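Local coordinates for peptidoglycan-recognition protein (Apis mellifera, PDB 5XZ3), which probably recognises bacterial peptidoglycan as a sensor of insect innate immunity, using a domain related to N-acetylmuramoyl-L-alanine amidases, at residues S104-I108 with M120-A124. Numbering follows the deposited sequence.
Sequences SIAFI and MLNAA
Phe107 and Ala124 make the closest approach, with ring atom CZ of Phe107 3.5 Å from CB of Ala124, the methyl coming in obliquely to the ring. Apolar contacts continue on both sides of this point. CG2 of Ile105 meets the same CB of Ala124 at 3.9 Å; chi1 of -60° sets CG1 beside the backbone N, leaving CG2 anti to it and directed at the helix. Met120 and Phe107 lie alongside each other, pointing opposite ways, and the methionine chain, extended at chi2 but bent at chi3 (85°), brings CE to 3.7 Å from Phe107 CD2. Leu121 adds CD2, 4.3 Å from Phe107 CZ. The segment axes run nearly antiparallel (167°) and 10.1 Å apart, as expected for a helix packed on a sheet: helix 118-133 follows strand 102-107 in the chain and lies against the mixed sheet of the amidase-like PGRP domain. Ile76 of the neighbouring strand 74-76 also touches Ile105, Met120 and Ala124. Polar backbone atoms meet the ring without hydrogen bonds between the segments. The N of Leu121 sits beside the rim of the Phe107 ring, roughly in its plane, whereas Met120 O, 3.7 Å from Phe107 CE2, approaches obliquely. That oxygen accepts the helical hydrogen bond from Ala124 N (3.1 Å).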
loop_
_atom_site.group_PDB
_atom_site.type_symbol
_atom_site.label_atom_id
_atom_site.label_comp_id
_atom_site.label_asym_id
_atom_site.label_seq_id
_atom_site.Cartn_x
_atom_site.Cartn_y
_atom_site.Cartn_z
ATOM N N SER A 104 4.552 1.575 0.156
ATOM C CA SER A 104 3.495 1.698 -0.829
ATOM C C SER A 104 2.166 1.229 -0.264
ATOM O O SER A 104 2.115 0.319 0.580
ATOM C CB SER A 104 3.843 0.953 -2.114
ATOM O OG SER A 104 4.127 -0.429 -1.857
ATOM N N ILE A 105 1.087 1.877 -0.707
ATOM C CA ILE A 105 -0.259 1.449 -0.349
ATOM C C ILE A 105 -0.935 1.134 -1.683
ATOM O O ILE A 105 -1.119 2.030 -2.519
ATOM C CB ILE A 105 -1.040 2.521 0.433
ATOM C CG1 ILE A 105 -0.301 2.881 1.754
ATOM C CG2 ILE A 105 -2.475 2.046 0.691
ATOM C CD1 ILE A 105 -0.918 4.000 2.590
ATOM N N ALA A 106 -1.260 -0.141 -1.884
ATOM C CA ALA A 106 -1.784 -0.570 -3.163
ATOM C C ALA A 106 -3.259 -0.895 -3.018
ATOM O O ALA A 106 -3.640 -1.817 -2.297
ATOM C CB ALA A 106 -1.013 -1.772 -3.726
ATOM N N PHE A 107 -4.080 -0.135 -3.738
ATOM C CA PHE A 107 -5.515 -0.378 -3.819
ATOM C C PHE A 107 -5.729 -1.520 -4.812
ATOM O O PHE A 107 -5.282 -1.440 -5.953
ATOM C CB PHE A 107 -6.225 0.883 -4.341
ATOM C CG PHE A 107 -6.380 1.979 -3.317
ATOM C CD1 PHE A 107 -5.268 2.699 -2.844
ATOM C CD2 PHE A 107 -7.656 2.332 -2.859
ATOM C CE1 PHE A 107 -5.434 3.728 -1.910
ATOM C CE2 PHE A 107 -7.822 3.349 -1.927
ATOM C CZ PHE A 107 -6.710 4.050 -1.457
ATOM N N ILE A 108 -6.398 -2.577 -4.368
ATOM C CA ILE A 108 -6.598 -3.770 -5.200
ATOM C C ILE A 108 -7.685 -3.458 -6.233
ATOM O O ILE A 108 -8.825 -3.246 -5.890
ATOM C CB ILE A 108 -6.928 -5.018 -4.343
ATOM C CG1 ILE A 108 -5.724 -5.374 -3.441
ATOM C CG2 ILE A 108 -7.303 -6.218 -5.222
ATOM C CD1 ILE A 108 -6.099 -6.198 -2.222
ATOM N N MET A 120 -12.498 2.074 1.077
ATOM C CA MET A 120 -11.100 1.901 0.640
ATOM C C MET A 120 -10.237 3.142 0.921
ATOM O O MET A 120 -9.165 3.017 1.529
ATOM C CB MET A 120 -10.995 1.528 -0.841
ATOM C CG MET A 120 -11.550 0.161 -1.202
ATOM S SD MET A 120 -11.339 -0.177 -2.964
ATOM C CE MET A 120 -9.661 -0.810 -2.977
ATOM N N LEU A 121 -10.690 4.321 0.480
ATOM C CA LEU A 121 -9.972 5.574 0.751
ATOM C C LEU A 121 -9.785 5.834 2.238
ATOM O O LEU A 121 -8.692 6.219 2.677
ATOM C CB LEU A 121 -10.707 6.775 0.162
ATOM C CG LEU A 121 -10.448 7.203 -1.269
ATOM C CD1 LEU A 121 -11.457 8.312 -1.518
ATOM C CD2 LEU A 121 -9.007 7.683 -1.463
ATOM N N ASN A 122 -10.846 5.612 3.009
ATOM C CA ASN A 122 -10.793 5.838 4.464
ATOM C C ASN A 122 -9.806 4.898 5.152
ATOM O O ASN A 122 -9.071 5.338 6.031
ATOM C CB ASN A 122 -12.185 5.739 5.098
ATOM C CG ASN A 122 -13.080 6.926 4.741
ATOM O OD1 ASN A 122 -12.617 7.968 4.280
ATOM N ND2 ASN A 122 -14.368 6.759 4.949
ATOM N N ALA A 123 -9.772 3.627 4.734
ATOM C CA ALA A 123 -8.749 2.657 5.207
ATOM C C ALA A 123 -7.310 3.101 4.916
ATOM O O ALA A 123 -6.474 3.074 5.806
ATOM C CB ALA A 123 -8.985 1.271 4.626
ATOM N N ALA A 124 -7.030 3.504 3.680
ATOM C CA ALA A 124 -5.678 3.967 3.305
ATOM C C ALA A 124 -5.300 5.226 4.065
ATOM O O ALA A 124 -4.162 5.352 4.517
ATOM C CB ALA A 124 -5.571 4.200 1.811
#